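Long-range contact in putative transcriptional regulator protein, LacI family (Rhizobium etli, PDB 3MIZ), which probably acts as a DNA-binding repressor of the LacI family, its periplasmic-binding-protein-like part being the portion crystallised here: residues R12-V23 with I71-R82. Residues are numbered along the deposited sequence; the frame is centred on the assembly and turned at random.
Sequences RSNTFGIITDYV and IDGVLYVTMYRR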
loop_
_atom_site.group_PDB
_atom_site.type_symbol
_atom_site.label_atom_id
_atom_site.label_comp_id
_atom_site.label_asym_id
_atom_site.label_seq_id
_atom_site.Cartn_x
_atom_site.Cartn_y
_atom_site.Cartn_z
ATOM N N ARG A 12 6.421 19.281 28.530
ATOM C CA ARG A 12 5.947 18.896 27.172
ATOM C C ARG A 12 7.104 18.412 26.304
ATOM O O ARG A 12 8.107 19.108 26.141
ATOM C CB ARG A 12 5.263 20.090 26.502
ATOM C CG ARG A 12 3.936 20.471 27.135
ATOM C CD ARG A 12 2.871 19.430 26.832
ATOM N NE ARG A 12 1.734 19.516 27.745
ATOM C CZ ARG A 12 1.789 19.207 29.036
ATOM N NH1 ARG A 12 2.929 18.791 29.575
ATOM N NH2 ARG A 12 0.701 19.302 29.790
ATOM N N SER A 13 6.966 17.215 25.747
ATOM C CA SER A 13 8.011 16.670 24.891
ATOM C C SER A 13 7.763 17.096 23.448
ATOM O O SER A 13 8.670 17.059 22.614
ATOM C CB SER A 13 8.023 15.143 24.970
ATOM O OG SER A 13 6.831 14.602 24.427
ATOM N N ASN A 14 6.531 17.521 23.175
ATOM C CA ASN A 14 6.114 17.923 21.834
ATOM C C ASN A 14 6.152 16.706 20.925
ATOM O O ASN A 14 6.359 16.815 19.711
ATOM C CB ASN A 14 7.018 19.030 21.283
ATOM C CG ASN A 14 6.800 20.352 21.992
ATOM O OD1 ASN A 14 5.661 20.739 22.248
ATOM N ND2 ASN A 14 7.881 21.053 22.301
ATOM N N THR A 15 5.946 15.541 21.530
ATOM C CA THR A 15 5.949 14.289 20.789
ATOM C C THR A 15 4.590 13.611 20.914
ATOM O O THR A 15 4.078 13.424 22.020
ATOM C CB THR A 15 7.042 13.334 21.322
ATOM O OG1 THR A 15 8.323 13.963 21.191
ATOM C CG2 THR A 15 7.046 12.027 20.540
ATOM N N PHE A 16 3.999 13.272 19.774
ATOM C CA PHE A 16 2.715 12.581 19.755
ATOM C C PHE A 16 3.046 11.137 19.414
ATOM O O PHE A 16 3.949 10.876 18.622
ATOM C CB PHE A 16 1.786 13.125 18.660
ATOM C CG PHE A 16 1.140 14.445 18.981
ATOM C CD1 PHE A 16 1.386 15.100 20.180
ATOM C CD2 PHE A 16 0.285 15.037 18.062
ATOM C CE1 PHE A 16 0.785 16.329 20.457
ATOM C CE2 PHE A 16 -0.319 16.258 18.325
ATOM C CZ PHE A 16 -0.068 16.908 19.527
ATOM N N GLY A 17 2.326 10.207 20.021
ATOM C CA GLY A 17 2.555 8.812 19.732
ATOM C C GLY A 17 1.348 8.289 18.984
ATOM O O GLY A 17 0.217 8.645 19.301
ATOM N N ILE A 18 1.582 7.470 17.973
ATOM C CA ILE A 18 0.484 6.878 17.214
ATOM C C ILE A 18 0.451 5.401 17.550
ATOM O O ILE A 18 1.452 4.704 17.403
ATOM C CB ILE A 18 0.700 6.972 15.692
ATOM C CG1 ILE A 18 0.720 8.431 15.243
ATOM C CG2 ILE A 18 -0.429 6.202 14.962
ATOM C CD1 ILE A 18 0.931 8.588 13.729
ATOM N N ILE A 19 -0.687 4.919 18.023
ATOM C CA ILE A 19 -0.796 3.501 18.316
ATOM C C ILE A 19 -1.697 2.960 17.224
ATOM O O ILE A 19 -2.869 3.317 17.143
ATOM C CB ILE A 19 -1.414 3.244 19.709
ATOM C CG1 ILE A 19 -0.460 3.766 20.789
ATOM C CG2 ILE A 19 -1.691 1.743 19.894
ATOM C CD1 ILE A 19 -0.915 3.504 22.209
ATOM N N THR A 20 -1.137 2.133 16.353
ATOM C CA THR A 20 -1.927 1.564 15.281
ATOM C C THR A 20 -1.994 0.056 15.424
ATOM O O THR A 20 -1.198 -0.533 16.142
ATOM C CB THR A 20 -1.336 1.890 13.922
ATOM O OG1 THR A 20 -2.214 1.391 12.909
ATOM C CG2 THR A 20 0.045 1.249 13.766
ATOM N N ASP A 21 -2.938 -0.570 14.729
ATOM C CA ASP A 21 -3.074 -2.016 14.817
ATOM C C ASP A 21 -2.414 -2.847 13.716
ATOM O O ASP A 21 -1.441 -3.554 13.976
ATOM C CB ASP A 21 -4.558 -2.419 14.945
ATOM C CG ASP A 21 -5.463 -1.762 13.898
ATOM O OD1 ASP A 21 -4.957 -1.123 12.950
ATOM O OD2 ASP A 21 -6.701 -1.900 14.029
ATOM N N TYR A 22 -2.908 -2.748 12.486
ATOM C CA TYR A 22 -2.378 -3.589 11.412
ATOM C C TYR A 22 -1.623 -2.903 10.287
ATOM O O TYR A 22 -1.733 -3.310 9.129
ATOM C CB TYR A 22 -3.526 -4.401 10.816
ATOM C CG TYR A 22 -4.336 -5.131 11.856
ATOM C CD1 TYR A 22 -3.825 -6.257 12.505
ATOM C CD2 TYR A 22 -5.602 -4.683 12.217
ATOM C CE1 TYR A 22 -4.557 -6.916 13.488
ATOM C CE2 TYR A 22 -6.344 -5.334 13.199
ATOM C CZ TYR A 22 -5.811 -6.452 13.831
ATOM O OH TYR A 22 -6.535 -7.087 14.813
ATOM N N VAL A 23 -0.834 -1.891 10.621
ATOM C CA VAL A 23 -0.086 -1.151 9.611
ATOM C C VAL A 23 0.945 -1.995 8.852
ATOM O O VAL A 23 1.221 -1.730 7.678
ATOM C CB VAL A 23 0.628 0.081 10.246
ATOM C CG1 VAL A 23 1.826 -0.366 11.060
ATOM C CG2 VAL A 23 1.034 1.063 9.169
ATOM N N ILE A 71 5.323 10.785 26.334
ATOM C CA ILE A 71 4.611 11.244 25.144
ATOM C C ILE A 71 3.516 12.211 25.611
ATOM O O ILE A 71 2.885 11.980 26.641
ATOM C CB ILE A 71 3.961 10.058 24.400
ATOM C CG1 ILE A 71 5.049 9.133 23.851
ATOM C CG2 ILE A 71 3.072 10.564 23.277
ATOM C CD1 ILE A 71 6.012 9.820 22.892
ATOM N N ASP A 72 3.304 13.292 24.863
ATOM C CA ASP A 72 2.294 14.288 25.220
ATOM C C ASP A 72 0.862 13.838 24.950
ATOM O O ASP A 72 -0.058 14.213 25.676
ATOM C CB ASP A 72 2.536 15.604 24.477
ATOM C CG ASP A 72 3.762 16.339 24.972
ATOM O OD1 ASP A 72 4.210 16.061 26.106
ATOM O OD2 ASP A 72 4.264 17.208 24.224
ATOM N N GLY A 73 0.678 13.046 23.899
ATOM C CA GLY A 73 -0.649 12.562 23.564
ATOM C C GLY A 73 -0.577 11.368 22.627
ATOM O O GLY A 73 0.483 11.068 22.075
ATOM N N VAL A 74 -1.704 10.691 22.442
ATOM C CA VAL A 74 -1.761 9.521 21.570
ATOM C C VAL A 74 -2.869 9.606 20.531
ATOM O O VAL A 74 -3.984 10.038 20.821
ATOM C CB VAL A 74 -2.006 8.212 22.378
ATOM C CG1 VAL A 74 -2.364 7.055 21.426
ATOM C CG2 VAL A 74 -0.783 7.851 23.178
ATOM N N LEU A 75 -2.547 9.204 19.311
ATOM C CA LEU A 75 -3.542 9.146 18.260
ATOM C C LEU A 75 -3.718 7.648 18.056
ATOM O O LEU A 75 -2.808 6.957 17.606
ATOM C CB LEU A 75 -3.030 9.830 16.994
ATOM C CG LEU A 75 -2.905 11.342 17.197
ATOM C CD1 LEU A 75 -2.107 11.962 16.069
ATOM C CD2 LEU A 75 -4.307 11.948 17.284
ATOM N N TYR A 76 -4.878 7.148 18.456
ATOM C CA TYR A 76 -5.209 5.736 18.342
ATOM C C TYR A 76 -5.805 5.568 16.956
ATOM O O TYR A 76 -6.940 5.974 16.714
ATOM C CB TYR A 76 -6.251 5.379 19.393
ATOM C CG TYR A 76 -6.355 3.915 19.655
ATOM C CD1 TYR A 76 -5.438 3.281 20.493
ATOM C CD2 TYR A 76 -7.380 3.154 19.090
ATOM C CE1 TYR A 76 -5.536 1.937 20.775
ATOM C CE2 TYR A 76 -7.488 1.798 19.368
ATOM C CZ TYR A 76 -6.558 1.198 20.217
ATOM O OH TYR A 76 -6.654 -0.140 20.522
ATOM N N VAL A 77 -5.044 4.957 16.054
ATOM C CA VAL A 77 -5.477 4.798 14.675
ATOM C C VAL A 77 -5.625 3.348 14.229
ATOM O O VAL A 77 -4.712 2.534 14.381
ATOM C CB VAL A 77 -4.470 5.500 13.725
ATOM C CG1 VAL A 77 -4.959 5.439 12.283
ATOM C CG2 VAL A 77 -4.249 6.930 14.176
ATOM N N THR A 78 -6.781 3.022 13.673
ATOM C CA THR A 78 -6.997 1.668 13.180
ATOM C C THR A 78 -6.880 1.690 11.657
ATOM O O THR A 78 -7.233 2.686 11.015
ATOM C CB THR A 78 -8.380 1.133 13.610
ATOM O OG1 THR A 78 -9.405 2.064 13.240
ATOM C CG2 THR A 78 -8.414 0.938 15.128
HETATM N N MSE A 79 -6.369 0.607 11.079
HETATM C CA MSE A 79 -6.213 0.528 9.627
HETATM C C MSE A 79 -7.565 0.555 8.916
HETATM O O MSE A 79 -7.700 1.135 7.837
HETATM C CB MSE A 79 -5.432 -0.731 9.253
HETATM C CG MSE A 79 -3.959 -0.640 9.590
HETATM SE SE MSE A 79 -3.116 0.843 8.651
HETATM C CE MSE A 79 -3.084 2.181 10.069
ATOM N N TYR A 80 -8.562 -0.097 9.503
ATOM C CA TYR A 80 -9.902 -0.064 8.930
ATOM C C TYR A 80 -10.844 0.351 10.040
ATOM O O TYR A 80 -10.501 0.285 11.223
ATOM C CB TYR A 80 -10.324 -1.419 8.329
ATOM C CG TYR A 80 -10.018 -2.629 9.172
ATOM C CD1 TYR A 80 -8.867 -3.384 8.945
ATOM C CD2 TYR A 80 -10.885 -3.033 10.188
ATOM C CE1 TYR A 80 -8.586 -4.518 9.704
ATOM C CE2 TYR A 80 -10.610 -4.160 10.955
ATOM C CZ TYR A 80 -9.464 -4.897 10.706
ATOM O OH TYR A 80 -9.210 -6.027 11.444
ATOM N N ARG A 81 -12.036 0.789 9.666
ATOM C CA ARG A 81 -12.986 1.255 10.652
ATOM C C ARG A 81 -13.368 0.180 11.665
ATOM O O ARG A 81 -13.779 -0.917 11.301
ATOM C CB ARG A 81 -14.216 1.796 9.945
ATOM C CG ARG A 81 -14.987 2.782 10.769
ATOM C CD ARG A 81 -16.064 3.421 9.930
ATOM N NE ARG A 81 -17.002 4.163 10.753
ATOM C CZ ARG A 81 -18.088 4.754 10.279
ATOM N NH1 ARG A 81 -18.361 4.683 8.979
ATOM N NH2 ARG A 81 -18.896 5.407 11.097
ATOM N N ARG A 82 -13.222 0.509 12.945
ATOM C CA ARG A 82 -13.523 -0.434 14.014
ATOM C C ARG A 82 -14.205 0.257 15.190
ATOM O O ARG A 82 -14.138 1.481 15.337
ATOM C CB ARG A 82 -12.229 -1.070 14.546
ATOM C CG ARG A 82 -11.424 -1.909 13.566
ATOM C CD ARG A 82 -10.112 -2.351 14.210
ATOM N NE ARG A 82 -10.353 -3.044 15.474
ATOM C CZ ARG A 82 -9.430 -3.251 16.410
ATOM N NH1 ARG A 82 -8.185 -2.821 16.236
ATOM N NH2 ARG A 82 -9.758 -3.879 17.535
HETATM O O HOH W 1 -7.987 -1.992 11.631
#
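Strands 15-20 and 73-78 run parallel, their axes 4.6 Å apart at closest and crossing at -24°, with Gly17 O taking the amide of Leu75 and Ile19 bonded through its N to Leu75 O and through its O to Val77 N. Ile19 reaches Val74 CG1 with CG1 and the Tyr76 ring at CE1 with CG2 (3.9 Å), on the face packed by Trp63 of helix 56-68. On the other face Ile18 CG2 meets Val77 CG2, and Leu75 touches Leu264 of helix 253-268. These are neighbours in a parallel alpha/beta sheet ordered 46-51, 15-20, 73-78, 95-97, as in periplasmic-binding-protein-like domains. Before the strands, the Asp72 carboxylate receives Ser13 N at OD1 (3.0 Å) on the syn side. Beyond them, a chi1 of 50° sets the Asp21 carboxylate between its own N and carbonyl carbon, facing the turn at 79-80. Its OD1 accepts Met79 N (2.9 Å) through the syn lone pair and Tyr22 N from above the plane; OD2 offers its anti lone pair to Arg82 NH1 (2.8 Å), the two flat groups nearly coplanar. With an alanine here, Met79 N and the Arg82 guanidinium are likely to lose these mates, and the turn to be freer to shift. Water 1 donates to Asp21 OD2, accepts from Tyr80 N and sits over the centre of the Tyr80 ring, which lies near-parallel to Tyr22 but slid aside, centroids 5.8 Å apart.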